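Local coordinates for uncharacterized protein BF1531 (Bacteroides fragilis, PDB 3SLR), which is of unknown function but binds magnesium in a phosphatase-like domain and may hydrolyse ester bonds, at residues A[110-113]-A[114-118]; A[335-338]-A[339-342]; A[185-188]-A[189-192]. One frame throughout, in Å; residues are numbered along the deposited sequence.

Contact 1. Residues A[110-113]-A[114-118]; sequences DFVR and LLCEQ
V112 and C116 touch one turn apart on one side of the helix, CG1 of V112 lying 4.4 Å from SG of C116. The backbone bond from C116 N to V112 O measures 2.9 Å, one of four consecutive i to i+4 bonds that run from D110 to E117. On the polar side, CG of E117 rests 3.1 Å from R113 O, placed there by a first torsion that sets it beside its own backbone N (chi1 -68°); the bend at chi2 (-79°) then turns the carboxylate. The charged ends of R113 and E117 do not pair directly: NH2 of R113 stays 4.8 Å from OE2 of E117, and the hydroxyl of Y165 links them, hydrogen-bonded to both R113 NE and E117 OE2. Farther along, the Q118 amide curls back over its own turn, NE2 giving a 2.8 Å bond to L114 O from above the carbonyl plane. One side of helix 104-118 is thus buried and another carries R113 and E117. F111 and L115 rest on helix 61-66, V112 and C116 on helix 147-164 and F168, and V112 and L115 reach strand 122-126 of the five-stranded parallel sheet, an α/β packing consistent with the SGNH-hydrolase clan.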
# COMPACT_ATOMS: atom_id res chain seq x y z
N ASP A 110 24.34 -8.03 -2.23
CA ASP A 110 25.50 -7.24 -2.62
C ASP A 110 25.16 -6.29 -3.76
O ASP A 110 25.57 -5.12 -3.76
CB ASP A 110 26.68 -8.14 -3.02
CG ASP A 110 27.38 -8.77 -1.82
OD1 ASP A 110 27.15 -8.31 -0.68
OD2 ASP A 110 28.17 -9.72 -2.02
N PHE A 111 24.41 -6.77 -4.75
CA PHE A 111 24.05 -5.91 -5.87
C PHE A 111 23.16 -4.77 -5.39
O PHE A 111 23.33 -3.61 -5.80
CB PHE A 111 23.33 -6.67 -6.98
CG PHE A 111 22.85 -5.75 -8.07
CD1 PHE A 111 23.75 -5.21 -8.97
CD2 PHE A 111 21.52 -5.39 -8.16
CE1 PHE A 111 23.33 -4.33 -9.96
CE2 PHE A 111 21.08 -4.52 -9.15
CZ PHE A 111 21.99 -3.99 -10.05
N VAL A 112 22.21 -5.09 -4.52
CA VAL A 112 21.33 -4.06 -3.98
C VAL A 112 22.12 -2.98 -3.22
O VAL A 112 21.88 -1.78 -3.41
CB VAL A 112 20.23 -4.66 -3.10
CG1 VAL A 112 19.41 -3.56 -2.43
CG2 VAL A 112 19.33 -5.55 -3.94
N ARG A 113 23.07 -3.39 -2.39
CA ARG A 113 23.91 -2.41 -1.69
C ARG A 113 24.73 -1.56 -2.65
O ARG A 113 24.90 -0.36 -2.45
CB ARG A 113 24.83 -3.10 -0.68
CG ARG A 113 24.07 -3.75 0.48
CD ARG A 113 24.98 -4.02 1.67
NE ARG A 113 25.27 -2.78 2.40
CZ ARG A 113 25.68 -2.74 3.67
NH1 ARG A 113 25.84 -3.87 4.35
NH2 ARG A 113 25.92 -1.57 4.26
N LEU A 114 25.24 -2.19 -3.70
CA LEU A 114 26.02 -1.47 -4.71
C LEU A 114 25.15 -0.38 -5.33
O LEU A 114 25.57 0.77 -5.46
CB LEU A 114 26.52 -2.44 -5.78
CG LEU A 114 27.46 -1.98 -6.90
CD1 LEU A 114 26.74 -1.13 -7.94
CD2 LEU A 114 28.68 -1.26 -6.34
N LEU A 115 23.93 -0.75 -5.70
CA LEU A 115 22.94 0.18 -6.22
C LEU A 115 22.70 1.33 -5.24
O LEU A 115 22.70 2.51 -5.62
CB LEU A 115 21.63 -0.58 -6.48
CG LEU A 115 20.34 0.19 -6.74
CD1 LEU A 115 20.42 0.95 -8.04
CD2 LEU A 115 19.18 -0.79 -6.76
N CYS A 116 22.51 1.01 -3.96
CA CYS A 116 22.31 2.04 -2.94
C CYS A 116 23.49 2.99 -2.81
O CYS A 116 23.30 4.20 -2.61
CB CYS A 116 22.01 1.41 -1.58
SG CYS A 116 20.39 0.63 -1.48
N GLU A 117 24.70 2.45 -2.93
CA GLU A 117 25.93 3.23 -2.71
C GLU A 117 26.16 4.25 -3.82
O GLU A 117 26.87 5.24 -3.62
CB GLU A 117 27.15 2.30 -2.60
CG GLU A 117 27.20 1.42 -1.36
CD GLU A 117 27.67 2.15 -0.10
OE1 GLU A 117 28.35 3.19 -0.22
OE2 GLU A 117 27.38 1.67 1.01
N GLN A 118 25.55 4.03 -4.98
CA GLN A 118 25.72 4.95 -6.10
C GLN A 118 25.20 6.35 -5.79
O GLN A 118 25.78 7.35 -6.24
CB GLN A 118 25.05 4.40 -7.36
CG GLN A 118 25.65 3.08 -7.83
CD GLN A 118 27.16 3.02 -7.65
OE1 GLN A 118 27.90 3.77 -8.28
NE2 GLN A 118 27.62 2.12 -6.78

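Contact 2. Residues A[335-338]-A[339-342]; sequences DDNP and FERN. With MG (magnesium ion), chain B.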
# COMPACT_ATOMS: atom_id res chain seq x y z
N ASP A 335 -17.40 5.49 6.72
CA ASP A 335 -18.81 5.52 7.12
C ASP A 335 -19.55 4.38 6.41
O ASP A 335 -19.38 4.18 5.21
CB ASP A 335 -19.42 6.89 6.76
CG ASP A 335 -20.75 7.15 7.45
OD1 ASP A 335 -21.59 6.22 7.49
OD2 ASP A 335 -20.95 8.28 7.95
N ASP A 336 -20.33 3.61 7.15
CA ASP A 336 -21.03 2.44 6.61
C ASP A 336 -22.23 2.84 5.76
O ASP A 336 -22.77 2.02 5.03
CB ASP A 336 -21.52 1.55 7.77
CG ASP A 336 -22.63 2.22 8.54
OD1 ASP A 336 -22.32 3.23 9.18
OD2 ASP A 336 -23.80 1.78 8.48
N ASN A 337 -22.66 4.09 5.87
CA ASN A 337 -23.84 4.57 5.14
C ASN A 337 -23.47 5.17 3.78
O ASN A 337 -22.77 6.18 3.73
CB ASN A 337 -24.54 5.63 5.99
CG ASN A 337 -25.91 6.01 5.44
OD1 ASN A 337 -26.09 6.16 4.24
ND2 ASN A 337 -26.88 6.17 6.34
N PRO A 338 -23.95 4.57 2.68
CA PRO A 338 -23.57 5.03 1.33
C PRO A 338 -23.97 6.47 1.04
O PRO A 338 -23.27 7.17 0.30
CB PRO A 338 -24.34 4.08 0.40
CG PRO A 338 -25.44 3.52 1.25
CD PRO A 338 -24.86 3.42 2.63
N PHE A 339 -25.09 6.91 1.61
CA PHE A 339 -25.54 8.29 1.43
C PHE A 339 -24.61 9.28 2.12
O PHE A 339 -24.31 10.34 1.57
CB PHE A 339 -26.97 8.46 1.93
CG PHE A 339 -27.95 7.54 1.27
CD1 PHE A 339 -28.49 7.85 0.02
CD2 PHE A 339 -28.34 6.36 1.88
CE1 PHE A 339 -29.39 7.00 -0.59
CE2 PHE A 339 -29.24 5.51 1.27
CZ PHE A 339 -29.77 5.83 0.04
N GLU A 340 -24.14 8.94 3.32
CA GLU A 340 -23.15 9.76 4.02
C GLU A 340 -21.85 9.82 3.21
O GLU A 340 -21.27 10.90 3.01
CB GLU A 340 -22.88 9.24 5.44
CG GLU A 340 -24.08 9.26 6.40
CD GLU A 340 -24.50 10.67 6.83
OE1 GLU A 340 -24.01 11.65 6.23
OE2 GLU A 340 -25.32 10.80 7.77
N ARG A 341 -21.37 8.66 2.75
CA ARG A 341 -20.16 8.62 1.94
C ARG A 341 -20.29 9.49 0.71
O ARG A 341 -19.40 10.28 0.41
CB ARG A 341 -19.85 7.19 1.51
CG ARG A 341 -19.55 6.25 2.65
CD ARG A 341 -18.84 5.00 2.14
NE ARG A 341 -19.69 4.18 1.28
CZ ARG A 341 -20.35 3.10 1.71
NH1 ARG A 341 -20.28 2.73 2.97
NH2 ARG A 341 -21.09 2.39 0.86
N ASN A 342 -21.40 9.33 -0.01
CA ASN A 342 -21.61 10.04 -1.27
C ASN A 342 -21.70 11.55 -1.10
O ASN A 342 -21.19 12.31 -1.91
CB ASN A 342 -22.85 9.50 -1.98
CG ASN A 342 -22.64 8.12 -2.57
OD1 ASN A 342 -21.55 7.55 -2.46
ND2 ASN A 342 -23.67 7.57 -3.20
MG MG B . -23.21 4.49 10.60
O HOH W 1 -23.56 6.29 9.10
O HOH W 2 -25.27 3.36 9.89
O HOH W 3 -24.69 5.75 11.62
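D335 follows strand 331-334 in extended form, and the chain turns through N337 into helix 338-347, whose first turn is closed by R341 N bonding N337 O at 3.0 Å and N342 N bonding P338 O. R341 doubles back, bent at its third torsion (chi3 -66°), and NH1 meets D335 O at 2.8 Å, in the carbonyl plane and on a lone pair; CA of P338 lies over one face of the guanidinium, while NH2 forms a salt bridge with E355. N337 is the N-cap: its OD1 takes the F339 amide N at 2.9 Å, though the angle at hydrogen is only 134°, and the same oxygen sits at the edge of the F339 ring, 3.3 Å from CD2. OD1 of D335 closes an Asx turn by accepting from N337 N at 2.9 Å. Its other oxygen, OD2, lies 3.3 Å from CB of E340; the two acids turn to separate lysines, D335 to K313 and E340 to K280. D336 OD1 binds magnesium at 2.1 Å, with D228 OD2 and the main-chain O of D230. Held by the N337 amide and K313, D335 takes a metal-bound water instead: water 1 donates to D335 OD1 at 2.5 Å, consistent with a HAD-type phosphatase site.

Contact 3. Residues A[185-188]-A[189-192]; sequences MFDS and SVYV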
# COMPACT_ATOMS: atom_id res chain seq x y z
N MSE A 185 -1.96 -13.16 -9.27
CA MSE A 185 -0.96 -12.17 -9.64
C MSE A 185 -0.18 -12.53 -10.91
O MSE A 185 0.35 -11.67 -11.59
CB MSE A 185 0.05 -11.98 -8.50
CG MSE A 185 -0.56 -11.53 -7.18
SE MSE A 185 -1.18 -9.70 -7.15
CE MSE A 185 0.50 -8.75 -7.50
N PHE A 186 -0.12 -13.83 -11.19
CA PHE A 186 0.69 -14.37 -12.28
C PHE A 186 -0.21 -15.07 -13.30
O PHE A 186 -1.11 -15.83 -12.93
CB PHE A 186 1.73 -15.35 -11.68
CG PHE A 186 2.49 -16.15 -12.70
CD1 PHE A 186 3.38 -15.53 -13.58
CD2 PHE A 186 2.35 -17.53 -12.76
CE1 PHE A 186 4.10 -16.27 -14.51
CE2 PHE A 186 3.07 -18.27 -13.68
CZ PHE A 186 3.93 -17.65 -14.56
N ASP A 187 0.03 -14.81 -14.58
CA ASP A 187 -0.75 -15.39 -15.65
C ASP A 187 0.22 -16.19 -16.53
O ASP A 187 0.94 -15.63 -17.35
CB ASP A 187 -1.44 -14.27 -16.45
CG ASP A 187 -2.41 -14.77 -17.51
OD1 ASP A 187 -2.23 -15.90 -18.02
OD2 ASP A 187 -3.34 -14.01 -17.85
N SER A 188 0.27 -17.50 -16.31
CA SER A 188 1.24 -18.33 -17.00
C SER A 188 1.19 -18.18 -18.52
O SER A 188 2.21 -18.05 -19.18
CB SER A 188 1.06 -19.79 -16.62
OG SER A 188 2.00 -20.57 -17.32
N SER A 189 -0.02 -18.21 -19.08
CA SER A 189 -0.18 -18.22 -20.52
C SER A 189 0.38 -16.94 -21.15
O SER A 189 1.06 -16.98 -22.17
CB SER A 189 -1.66 -18.38 -20.88
OG SER A 189 -1.82 -18.60 -22.26
N VAL A 190 0.09 -15.81 -20.53
CA VAL A 190 0.62 -14.53 -20.97
C VAL A 190 2.15 -14.49 -20.83
O VAL A 190 2.85 -14.09 -21.75
CB VAL A 190 -0.01 -13.37 -20.19
CG1 VAL A 190 0.78 -12.09 -20.42
CG2 VAL A 190 -1.47 -13.19 -20.59
N TYR A 191 2.65 -14.93 -19.68
CA TYR A 191 4.10 -14.93 -19.45
C TYR A 191 4.84 -15.78 -20.48
O TYR A 191 5.88 -15.38 -21.01
CB TYR A 191 4.44 -15.42 -18.03
CG TYR A 191 5.90 -15.78 -17.88
CD1 TYR A 191 6.87 -14.79 -17.80
CD2 TYR A 191 6.31 -17.11 -17.82
CE1 TYR A 191 8.22 -15.11 -17.67
CE2 TYR A 191 7.65 -17.45 -17.70
CZ TYR A 191 8.60 -16.45 -17.61
OH TYR A 191 9.92 -16.78 -17.48
N VAL A 192 4.31 -16.96 -20.78
CA VAL A 192 4.95 -17.83 -21.75
C VAL A 192 5.12 -17.11 -23.09
O VAL A 192 6.17 -17.21 -23.74
CB VAL A 192 4.16 -19.15 -21.88
CG1 VAL A 192 4.55 -19.89 -23.14
CG2 VAL A 192 4.39 -20.01 -20.64
O HOH W 4 -2.63 -18.93 -17.96
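F186 and Y191 meet obliquely, their ring planes 54° apart and their centroids 5.8 Å apart. The touch is made by CE1 of F186, which comes within 3.6 Å of CB of Y191 and also close to CG and CD2 of that ring. Over one face of F186, toward the rim, lies the backbone N of S188, and S188 O stands at the edge of the Y191 ring. With CG anti to the backbone nitrogen (chi1 171°), the F186 side chain swings forward beside the helix that follows. H87 meets both aromatic rings, and the Y191 hydroxyl is hydrogen-bonded to NZ of K88, so the pair ties this surface turn to helix 86-94.

D187 governs the polar side. Its OD1 accepts from V190 N in a straight but weak bond of 3.4 Å, and water 4 bridges that oxygen to S189 N, lying 2.9 Å from the nitrogen. The other carboxylate oxygen, OD2, brushes CG2 of V190 at 3.4 Å, the two side chains crossing at about a right angle. The backbone takes over from there: Y191 N bonds D187 O at 3.0 Å, and V192 N bonds S188 O. Together these make an aspartate N-cap, its long, weak capping bond supplemented by water 4, with D187 closing the start of helix 188-194 just after helix 182-185 has ended, on the surface of the N-terminal domain.

How the contacts relate
Contacts 1 and 3 both belong to the FkbH N-terminal domain, with centres about 30 Å apart, whereas contact 2 has its centre about 48 Å from that of contact 1, across the chain's centre in the magnesium-binding part. Contact 1 lies along helix 104-118, within the helix rather than at its start, and its inner side is buried against other helices and two strands. Contact 3 is a surface contact and contact 2 partly buried; both are helix starts, capped by D187 and N337 respectively. Their chemistry diverges accordingly: apolar packing with a tyrosine-bridged charged pair in 110-118, aromatic packing and a water-assisted cap in 185-192, and in 335-342 carboxylates serving metal, water and lysines.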